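Local coordinates for methylmalonate-semialdehyde dehydrogenase (Oceanimonas doudoroffii, PDB 4ZZ7), which probably catalyses the NAD-dependent, CoA-acylating oxidation of methylmalonate semialdehyde, at residues 120-124 / 136-140; 7-13 / 199-205; 26-31 / 362-366; 88-93 / 180-186. All coordinates share one frame. Residues are numbered along the deposited sequence.

Interaction 1 of 4, residues 120-124 / 136-140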
# COMPACT_ATOMS: atom_id res chain seq x y z
N LEU A 120 -1.19 -7.87 -6.21
CA LEU A 120 -0.93 -8.43 -4.88
C LEU A 120 0.51 -8.81 -4.57
O LEU A 120 0.87 -8.83 -3.40
CB LEU A 120 -1.79 -9.67 -4.68
CG LEU A 120 -3.28 -9.45 -4.78
CD1 LEU A 120 -3.95 -10.74 -4.38
CD2 LEU A 120 -3.77 -8.30 -3.92
N LEU A 121 1.31 -9.11 -5.60
CA LEU A 121 2.70 -9.60 -5.45
C LEU A 121 3.73 -8.50 -5.62
O LEU A 121 4.92 -8.81 -5.64
CB LEU A 121 2.99 -10.70 -6.48
CG LEU A 121 2.32 -12.03 -6.19
CD1 LEU A 121 2.39 -12.92 -7.42
CD2 LEU A 121 2.98 -12.69 -4.99
N LYS A 122 3.26 -7.25 -5.75
CA LYS A 122 4.15 -6.07 -5.78
C LYS A 122 4.95 -6.00 -4.50
O LYS A 122 4.40 -6.05 -3.40
CB LYS A 122 3.38 -4.76 -5.94
CG LYS A 122 2.73 -4.59 -7.31
CD LYS A 122 1.90 -3.33 -7.41
CE LYS A 122 1.51 -3.06 -8.84
NZ LYS A 122 0.64 -1.86 -8.99
N GLY A 123 6.27 -5.94 -4.69
CA GLY A 123 7.19 -5.60 -3.62
C GLY A 123 7.34 -4.09 -3.57
O GLY A 123 6.74 -3.38 -4.36
N GLU A 124 8.17 -3.63 -2.63
CA GLU A 124 8.45 -2.21 -2.40
C GLU A 124 9.87 -1.86 -2.85
O GLU A 124 10.83 -2.52 -2.43
CB GLU A 124 8.34 -1.91 -0.91
CG GLU A 124 6.95 -1.97 -0.35
CD GLU A 124 6.94 -1.83 1.16
OE1 GLU A 124 7.79 -2.54 1.83
OE2 GLU A 124 6.10 -1.03 1.67
N TRP A 136 15.17 -3.15 -2.73
CA TRP A 136 13.77 -3.52 -3.00
C TRP A 136 13.39 -4.88 -2.45
O TRP A 136 14.24 -5.77 -2.37
CB TRP A 136 13.44 -3.48 -4.51
CG TRP A 136 14.11 -4.53 -5.30
CD1 TRP A 136 13.64 -5.77 -5.59
CD2 TRP A 136 15.40 -4.44 -5.93
NE1 TRP A 136 14.54 -6.47 -6.35
CE2 TRP A 136 15.64 -5.68 -6.58
CE3 TRP A 136 16.39 -3.44 -6.01
CZ2 TRP A 136 16.82 -5.94 -7.30
CZ3 TRP A 136 17.59 -3.72 -6.73
CH2 TRP A 136 17.78 -4.96 -7.35
N SER A 137 12.11 -5.04 -2.10
CA SER A 137 11.62 -6.34 -1.61
C SER A 137 11.00 -7.17 -2.73
O SER A 137 10.49 -6.64 -3.72
CB SER A 137 10.65 -6.19 -0.42
OG SER A 137 9.50 -5.45 -0.72
N GLU A 138 11.08 -8.48 -2.57
CA GLU A 138 10.39 -9.39 -3.45
C GLU A 138 9.71 -10.44 -2.59
O GLU A 138 10.28 -10.88 -1.58
CB GLU A 138 11.37 -10.05 -4.42
CG GLU A 138 12.03 -9.11 -5.43
CD GLU A 138 12.61 -9.86 -6.63
OE1 GLU A 138 12.67 -11.10 -6.59
OE2 GLU A 138 12.99 -9.23 -7.62
N PHE A 139 8.50 -10.82 -2.99
CA PHE A 139 7.74 -11.88 -2.30
C PHE A 139 7.69 -13.16 -3.14
O PHE A 139 6.75 -13.42 -3.91
CB PHE A 139 6.36 -11.38 -1.89
CG PHE A 139 6.42 -10.18 -1.00
CD1 PHE A 139 6.94 -10.28 0.27
CD2 PHE A 139 5.97 -8.96 -1.45
CE1 PHE A 139 7.02 -9.18 1.10
CE2 PHE A 139 6.04 -7.84 -0.64
CZ PHE A 139 6.55 -7.95 0.64
N GLN A 140 8.74 -13.96 -2.97
CA GLN A 140 8.97 -15.10 -3.83
C GLN A 140 8.28 -16.31 -3.28
O GLN A 140 7.88 -16.31 -2.11
CB GLN A 140 10.46 -15.35 -3.95
CG GLN A 140 11.15 -14.19 -4.63
CD GLN A 140 12.56 -14.48 -5.03
OE1 GLN A 140 13.16 -15.48 -4.62
NE2 GLN A 140 13.11 -13.61 -5.86
O HOH W 1 7.53 -9.30 -5.07
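Two hydrogen bonds on E124 tie the segments together. Its carbonyl O accepts from S137 N at 2.8 Å, a regular backbone bond, whereas the return bond is diverted to a side chain: E124 N donates to S137 OG at 3.0 Å and almost linearly. The p rotamer of S137 folds its hydroxyl back toward its own backbone and brings it into this position. Three residues before E124, a water bridges the backbones, accepting from F139 N (2.8 Å) and donating to L121 O (2.7 Å); here, where L121 has just left its helix, the backbones are farther apart, the CA atoms of L121 and F139 being separated by 6.4 Å and those of G123 and S137 by 4.9 Å. The pair runs antiparallel and belongs to the three-stranded sheet of the oligomerisation arm of aldehyde dehydrogenases. Strand 475-483 flanks 133-141 on its far side, while G123 pairs with an antiparallel strand of the second subunit, carrying the sheet across the interface. G123 lies with its CA 3.5 Å from S137 O in a CA-H...O contact; a CB here would clash with that oxygen. F139 points toward 120-124, its CE2 3.7 Å from K122 O near the ring plane and 3.9 Å from G123 CA. K122 itself turns away, its NZ bonding to Y449 O of the fourth subunit. Farther out, L121 CD2 reaches F139 O at 4.0 Å.

Interaction 2 of 4, residues 7-13 / 199-205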
# COMPACT_ATOMS: atom_id res chain seq x y z
N ILE A 7 -13.27 -43.63 -4.31
CA ILE A 7 -12.74 -42.27 -4.51
C ILE A 7 -11.22 -42.22 -4.33
O ILE A 7 -10.67 -42.65 -3.29
CB ILE A 7 -13.37 -41.27 -3.53
CG1 ILE A 7 -14.89 -41.23 -3.72
CG2 ILE A 7 -12.77 -39.88 -3.73
CD1 ILE A 7 -15.63 -40.62 -2.56
N GLY A 8 -10.55 -41.67 -5.32
CA GLY A 8 -9.10 -41.74 -5.34
C GLY A 8 -8.41 -40.45 -4.95
O GLY A 8 -8.88 -39.71 -4.10
N HIS A 9 -7.30 -40.21 -5.63
CA HIS A 9 -6.41 -39.11 -5.36
C HIS A 9 -5.98 -38.52 -6.68
O HIS A 9 -5.85 -39.21 -7.66
CB HIS A 9 -5.15 -39.60 -4.65
CG HIS A 9 -5.41 -40.55 -3.53
ND1 HIS A 9 -6.17 -40.22 -2.44
CD2 HIS A 9 -4.98 -41.82 -3.33
CE1 HIS A 9 -6.21 -41.25 -1.61
NE2 HIS A 9 -5.50 -42.23 -2.12
N LEU A 10 -5.73 -37.22 -6.67
CA LEU A 10 -5.24 -36.51 -7.83
C LEU A 10 -3.76 -36.27 -7.62
O LEU A 10 -3.37 -35.45 -6.78
CB LEU A 10 -5.99 -35.19 -7.97
CG LEU A 10 -5.58 -34.24 -9.10
CD1 LEU A 10 -5.66 -34.93 -10.45
CD2 LEU A 10 -6.50 -33.02 -9.06
N ILE A 11 -2.93 -37.01 -8.35
CA ILE A 11 -1.48 -36.84 -8.26
C ILE A 11 -0.84 -36.74 -9.63
O ILE A 11 -0.85 -37.68 -10.41
CB ILE A 11 -0.82 -38.00 -7.50
CG1 ILE A 11 -1.38 -38.09 -6.08
CG2 ILE A 11 0.69 -37.81 -7.46
CD1 ILE A 11 -0.83 -39.22 -5.24
N ASN A 12 -0.23 -35.59 -9.89
CA ASN A 12 0.35 -35.28 -11.20
C ASN A 12 -0.68 -35.42 -12.33
O ASN A 12 -0.42 -36.03 -13.36
CB ASN A 12 1.60 -36.13 -11.45
CG ASN A 12 2.65 -35.40 -12.29
OD1 ASN A 12 3.22 -34.40 -11.88
ND2 ASN A 12 2.92 -35.93 -13.46
N GLY A 13 -1.86 -34.84 -12.11
CA GLY A 13 -2.90 -34.71 -13.14
C GLY A 13 -3.60 -36.01 -13.49
O GLY A 13 -4.14 -36.16 -14.60
N GLY A 199 0.76 -31.58 -11.61
CA GLY A 199 1.61 -31.67 -10.45
C GLY A 199 1.55 -30.46 -9.56
O GLY A 199 1.84 -30.57 -8.37
N VAL A 200 1.16 -29.32 -10.13
CA VAL A 200 1.11 -28.06 -9.37
C VAL A 200 0.03 -28.12 -8.31
O VAL A 200 0.21 -27.58 -7.23
CB VAL A 200 0.86 -26.83 -10.29
CG1 VAL A 200 0.69 -25.55 -9.48
CG2 VAL A 200 1.99 -26.66 -11.29
N MET A 201 -1.10 -28.76 -8.63
CA MET A 201 -2.14 -29.03 -7.64
C MET A 201 -2.27 -30.54 -7.44
O MET A 201 -2.26 -31.31 -8.39
CB MET A 201 -3.46 -28.43 -8.09
CG MET A 201 -4.64 -28.75 -7.21
SD MET A 201 -4.31 -28.14 -5.58
CE MET A 201 -5.93 -28.30 -4.84
N ASN A 202 -2.39 -30.95 -6.19
CA ASN A 202 -2.57 -32.35 -5.85
C ASN A 202 -3.62 -32.48 -4.74
O ASN A 202 -3.71 -31.62 -3.87
CB ASN A 202 -1.25 -32.95 -5.39
CG ASN A 202 -0.19 -32.91 -6.47
OD1 ASN A 202 -0.24 -33.69 -7.39
ND2 ASN A 202 0.79 -32.02 -6.35
N VAL A 203 -4.42 -33.54 -4.79
CA VAL A 203 -5.39 -33.84 -3.74
C VAL A 203 -5.08 -35.22 -3.22
O VAL A 203 -5.01 -36.17 -3.98
CB VAL A 203 -6.87 -33.78 -4.21
CG1 VAL A 203 -7.82 -34.05 -3.04
CG2 VAL A 203 -7.16 -32.42 -4.80
N VAL A 204 -4.89 -35.35 -1.93
CA VAL A 204 -4.49 -36.63 -1.38
C VAL A 204 -5.41 -36.90 -0.19
O VAL A 204 -5.36 -36.22 0.82
CB VAL A 204 -2.97 -36.61 -1.10
CG1 VAL A 204 -2.63 -36.17 0.31
CG2 VAL A 204 -2.34 -37.94 -1.45
N ASN A 205 -6.37 -37.79 -0.39
CA ASN A 205 -7.35 -38.16 0.66
C ASN A 205 -6.79 -39.08 1.73
O ASN A 205 -5.95 -39.95 1.45
CB ASN A 205 -8.57 -38.81 0.03
CG ASN A 205 -9.47 -37.81 -0.59
OD1 ASN A 205 -10.05 -37.00 0.12
ND2 ASN A 205 -9.61 -37.84 -1.91
O HOH W 2 -1.92 -32.70 -10.85
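Backbone bonding is confined to one antiparallel bridge, the hydrogen-bonded pair L10 and V203: L10 N donates to V203 O and V203 N to L10 O, both at 3.0 Å. On either side of it, side chains take over the pairing. Toward one end N205 ND2 donates to G8 O (3.0 Å) and N205 N to H9 ND1 (3.2 Å), which shows that ND1 of H9 acts as an acceptor here. Toward the other, N12 N donates to N202 OD1 (3.1 Å), with N202 in place of a strand partner as the chain turns at N12 and G13. A water extends this end, accepting from G199 N (3.0 Å) and donating to M201 O (2.8 Å); its bond from G13 N (2.5 Å) is weak. Apolar contacts are few: L10 CB lies 4.1 Å from V203 CB, and I11 CD1 lies 4.3 Å from V204 CG2. G199 takes a positive phi, and a CB there would run into N12 OD1. The bridge thus joins the N-terminal strand 6-10 to 201-203, an outermost strand of the Rossmann-like NAD-binding sheet, which pairs on its other side with 171-175. L10 and V203 both rest on A188 of helix 182-193, whereas I11 and N202 pack on A48 and A52 of helix 42-61, so the joined strands lie between these two helices.

Interaction 3 of 4, residues 26-31 / 362-366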
# COMPACT_ATOMS: atom_id res chain seq x y z
N PHE A 26 -20.76 -41.42 3.83
CA PHE A 26 -22.19 -41.62 3.96
C PHE A 26 -22.97 -40.61 3.13
O PHE A 26 -22.45 -39.58 2.74
CB PHE A 26 -22.58 -41.44 5.43
CG PHE A 26 -22.11 -42.55 6.31
CD1 PHE A 26 -20.80 -42.59 6.78
CD2 PHE A 26 -22.99 -43.56 6.69
CE1 PHE A 26 -20.37 -43.62 7.60
CE2 PHE A 26 -22.57 -44.59 7.51
CZ PHE A 26 -21.25 -44.62 7.97
N ASN A 27 -24.23 -40.94 2.85
CA ASN A 27 -25.24 -39.93 2.58
C ASN A 27 -25.90 -39.64 3.94
O ASN A 27 -26.64 -40.48 4.45
CB ASN A 27 -26.25 -40.46 1.56
CG ASN A 27 -27.29 -39.42 1.16
OD1 ASN A 27 -27.56 -38.45 1.89
ND2 ASN A 27 -27.88 -39.62 0.01
N PRO A 28 -25.63 -38.47 4.54
CA PRO A 28 -26.13 -38.20 5.90
C PRO A 28 -27.64 -37.96 6.02
O PRO A 28 -28.16 -37.98 7.15
CB PRO A 28 -25.36 -36.95 6.33
CG PRO A 28 -25.04 -36.26 5.04
CD PRO A 28 -24.83 -37.35 4.02
N ALA A 29 -28.32 -37.72 4.89
CA ALA A 29 -29.81 -37.65 4.84
C ALA A 29 -30.46 -39.02 5.10
O ALA A 29 -31.32 -39.13 5.96
CB ALA A 29 -30.28 -37.11 3.50
N THR A 30 -30.05 -40.03 4.34
CA THR A 30 -30.56 -41.39 4.46
C THR A 30 -29.84 -42.19 5.56
O THR A 30 -30.44 -43.08 6.17
CB THR A 30 -30.40 -42.14 3.15
OG1 THR A 30 -29.01 -42.30 2.86
CG2 THR A 30 -31.05 -41.38 2.01
N GLY A 31 -28.58 -41.89 5.80
CA GLY A 31 -27.76 -42.64 6.76
C GLY A 31 -27.08 -43.87 6.16
O GLY A 31 -26.49 -44.67 6.88
N GLU A 362 -36.41 -40.87 6.39
CA GLU A 362 -35.04 -40.59 6.77
C GLU A 362 -34.75 -40.74 8.28
O GLU A 362 -35.05 -39.84 9.04
CB GLU A 362 -34.58 -39.24 6.18
CG GLU A 362 -34.03 -39.28 4.73
CD GLU A 362 -34.91 -38.60 3.69
OE1 GLU A 362 -34.69 -38.77 2.49
OE2 GLU A 362 -35.80 -37.84 4.07
N ASN A 363 -34.18 -41.91 8.65
CA ASN A 363 -33.34 -42.12 9.87
C ASN A 363 -31.86 -41.78 9.59
O ASN A 363 -30.94 -42.54 9.91
CB ASN A 363 -33.44 -43.58 10.37
CG ASN A 363 -32.49 -44.54 9.62
OD1 ASN A 363 -32.19 -44.36 8.44
ND2 ASN A 363 -32.02 -45.56 10.32
N GLY A 364 -31.63 -40.64 8.96
CA GLY A 364 -30.29 -40.10 8.79
C GLY A 364 -30.03 -39.15 9.94
O GLY A 364 -30.79 -39.14 10.92
N PHE A 365 -28.98 -38.34 9.82
CA PHE A 365 -28.41 -37.63 11.00
C PHE A 365 -29.02 -36.23 11.18
O PHE A 365 -28.33 -35.22 11.18
CB PHE A 365 -26.87 -37.63 10.95
CG PHE A 365 -26.28 -38.87 10.32
CD1 PHE A 365 -26.70 -40.13 10.71
CD2 PHE A 365 -25.34 -38.77 9.32
CE1 PHE A 365 -26.19 -41.26 10.12
CE2 PHE A 365 -24.81 -39.91 8.74
CZ PHE A 365 -25.24 -41.15 9.13
N PHE A 366 -30.33 -36.21 11.39
CA PHE A 366 -31.13 -35.00 11.40
C PHE A 366 -31.35 -34.45 12.80
O PHE A 366 -31.77 -35.19 13.69
CB PHE A 366 -32.48 -35.25 10.73
CG PHE A 366 -32.40 -35.23 9.23
CD1 PHE A 366 -32.28 -34.02 8.55
CD2 PHE A 366 -32.42 -36.40 8.49
CE1 PHE A 366 -32.17 -33.98 7.18
CE2 PHE A 366 -32.32 -36.37 7.11
CZ PHE A 366 -32.19 -35.16 6.45
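F365 fills the apolar centre, joining the turn after strand 22-27 to the long loop between strands 348-351 and 370-373. Its CD2 lies 3.5 Å from P28 CB and its CZ 4.1 Å from F26 CD2, with G31 CA 3.8 Å from that same CZ. Residues 27-31 form a tight turn opened by an Asx turn, N27 OD1 accepting from A29 N (3.2 Å), and closed by G31 N donating to N27 O (2.8 Å); F365 is the centre of an inverse gamma turn. The side chain of F26 is about 7 Å from that of the NAD-binding R179. Beside F365, F366 packs its CZ 4.0 Å from A29 CB, and its ring edge meets A29 O, 3.2 Å from CE2; P325 also touches F366 and P28.

Glycines allow the backbones to close. G364 CA makes CA-H...O contacts with P28 O (3.4 Å) and A29 O (3.2 Å), and a CB there would clash with both oxygens. G31, 4.1 Å from G364 between CA atoms, has positive phi, and a CB on it would also crowd N363 O. E362 CG comes within 3.0 Å of A29 O. The one hydrogen bond between the segments is a backbone one: F365 N donates to P28 O at 2.8 Å and 169°.

Interaction 4 of 4, residues 88-93 / 180-186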
# COMPACT_ATOMS: atom_id res chain seq x y z
N LEU A 88 -22.76 -32.64 -5.37
CA LEU A 88 -21.66 -33.35 -4.69
C LEU A 88 -21.41 -32.90 -3.25
O LEU A 88 -20.88 -33.66 -2.44
CB LEU A 88 -20.35 -33.20 -5.49
CG LEU A 88 -19.91 -34.31 -6.48
CD1 LEU A 88 -21.05 -34.95 -7.25
CD2 LEU A 88 -18.87 -33.75 -7.44
N ILE A 89 -21.73 -31.65 -2.95
CA ILE A 89 -21.72 -31.16 -1.57
C ILE A 89 -22.94 -31.67 -0.82
O ILE A 89 -22.81 -32.17 0.27
CB ILE A 89 -21.68 -29.62 -1.48
CG1 ILE A 89 -20.32 -29.06 -1.95
CG2 ILE A 89 -21.95 -29.16 -0.06
CD1 ILE A 89 -20.36 -27.56 -2.23
N GLY A 90 -24.13 -31.55 -1.41
CA GLY A 90 -25.36 -32.04 -0.79
C GLY A 90 -25.37 -33.54 -0.56
O GLY A 90 -26.02 -34.04 0.35
N GLU A 91 -24.65 -34.28 -1.39
CA GLU A 91 -24.70 -35.73 -1.32
C GLU A 91 -23.94 -36.29 -0.11
O GLU A 91 -24.29 -37.38 0.39
CB GLU A 91 -24.15 -36.32 -2.63
CG GLU A 91 -24.37 -37.82 -2.82
CD GLU A 91 -24.07 -38.26 -4.25
OE1 GLU A 91 -24.98 -38.76 -4.93
OE2 GLU A 91 -22.93 -38.10 -4.71
N GLU A 92 -22.90 -35.58 0.34
CA GLU A 92 -21.97 -36.09 1.36
C GLU A 92 -21.95 -35.26 2.65
O GLU A 92 -21.86 -35.81 3.73
CB GLU A 92 -20.55 -36.21 0.80
CG GLU A 92 -20.42 -37.16 -0.38
CD GLU A 92 -19.02 -37.17 -1.02
OE1 GLU A 92 -18.61 -38.22 -1.54
OE2 GLU A 92 -18.34 -36.13 -1.03
N HIS A 93 -22.00 -33.94 2.53
CA HIS A 93 -22.24 -33.05 3.67
C HIS A 93 -23.73 -32.97 4.07
O HIS A 93 -24.07 -32.99 5.25
CB HIS A 93 -21.74 -31.66 3.33
CG HIS A 93 -21.91 -30.66 4.43
ND1 HIS A 93 -23.13 -30.13 4.77
CD2 HIS A 93 -21.00 -30.06 5.22
CE1 HIS A 93 -22.96 -29.25 5.74
NE2 HIS A 93 -21.68 -29.19 6.03
N ASP A 180 -16.57 -35.86 3.34
CA ASP A 180 -17.16 -35.36 2.09
C ASP A 180 -16.10 -34.92 1.07
O ASP A 180 -15.90 -33.73 0.83
CB ASP A 180 -18.15 -34.22 2.35
CG ASP A 180 -17.59 -33.08 3.21
OD1 ASP A 180 -16.36 -33.06 3.51
OD2 ASP A 180 -18.41 -32.20 3.57
N PRO A 181 -15.42 -35.90 0.45
CA PRO A 181 -14.30 -35.64 -0.44
C PRO A 181 -14.59 -35.48 -1.92
O PRO A 181 -13.71 -35.05 -2.66
CB PRO A 181 -13.44 -36.89 -0.24
CG PRO A 181 -14.45 -37.96 -0.05
CD PRO A 181 -15.55 -37.33 0.76
N SER A 182 -15.78 -35.83 -2.37
CA SER A 182 -16.07 -35.82 -3.81
C SER A 182 -16.12 -34.41 -4.41
O SER A 182 -15.54 -34.16 -5.46
CB SER A 182 -17.35 -36.62 -4.13
OG SER A 182 -17.20 -38.01 -3.84
N SER A 183 -16.82 -33.48 -3.76
CA SER A 183 -16.86 -32.10 -4.26
C SER A 183 -15.44 -31.53 -4.46
O SER A 183 -15.12 -30.93 -5.49
CB SER A 183 -17.66 -31.20 -3.31
OG SER A 183 -17.41 -31.52 -1.94
N THR A 184 -14.60 -31.76 -3.46
CA THR A 184 -13.27 -31.21 -3.39
C THR A 184 -12.32 -31.71 -4.48
O THR A 184 -11.45 -30.98 -4.93
CB THR A 184 -12.66 -31.57 -2.03
OG1 THR A 184 -13.65 -31.37 -1.00
CG2 THR A 184 -11.45 -30.73 -1.74
N LEU A 185 -12.48 -32.99 -4.85
CA LEU A 185 -11.73 -33.60 -5.93
C LEU A 185 -12.27 -33.08 -7.23
O LEU A 185 -11.52 -32.74 -8.13
CB LEU A 185 -11.88 -35.11 -5.89
CG LEU A 185 -10.88 -35.90 -6.73
CD1 LEU A 185 -9.47 -35.79 -6.14
CD2 LEU A 185 -11.34 -37.35 -6.83
N TYR A 186 -13.58 -33.00 -7.30
CA TYR A 186 -14.25 -32.53 -8.48
C TYR A 186 -13.74 -31.16 -8.88
O TYR A 186 -13.50 -30.92 -10.06
CB TYR A 186 -15.75 -32.46 -8.27
CG TYR A 186 -16.49 -32.15 -9.53
CD1 TYR A 186 -16.88 -33.17 -10.40
CD2 TYR A 186 -16.76 -30.84 -9.89
CE1 TYR A 186 -17.56 -32.88 -11.57
CE2 TYR A 186 -17.43 -30.54 -11.06
CZ TYR A 186 -17.82 -31.56 -11.89
OH TYR A 186 -18.46 -31.26 -13.05
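The end of helix 82-92 and the start of helix 182-193 run nearly antiparallel, their short axes at 158° and 9.1 Å apart at closest approach. Backbones come close at two places, L88 with S183 (CA atoms 5.0 Å apart) and E92 with D180 (4.9 Å). The carboxylate of E92 binds S182 twice: OE2 accepts from S182 N at 2.9 Å and OE1 from S182 OG at 2.7 Å. In this antiparallel helix packing a carboxylate thus meets an amide in the first turn of helix 182-193, which leads into edge strand 201-203 of the Rossmann-like NAD-binding sheet; the side chain of D180 is about 7 Å from the bound NAD. K35 also hydrogen-bonds to S182 OG. L88 points toward helix 182-193 and packs against S183 and Y186, its CD2 3.5 Å from Y186 CB and its CB 3.9 Å from S183 CA, while I89 CG1 touches S183 CB at 3.7 Å. Next to the E92-D180 approach, D180 OD2 comes within 3.4 Å of H93 CB.

Overall arrangement
Interactions 2 and 4 are buried; 1 and 3 are only partly so. Interactions 2 and 4 share the region of helix 182-193: their centres are 15 Å apart, and I7 CD1 meets S182 OG at 3.3 Å. Interaction 4 also touches interaction 3, where P28 CD lies 3.4 Å from E92 O, so these three form a continuous set on the side of the NAD site. Interaction 1 stands apart, about 50 Å from interaction 3 between centres, and is the one reached by other subunits. Chemistry follows place: strand pairing supplemented by side chains or water in 1 and 2, aromatic and glycine packing in 3, a carboxylate at a helix start in 4.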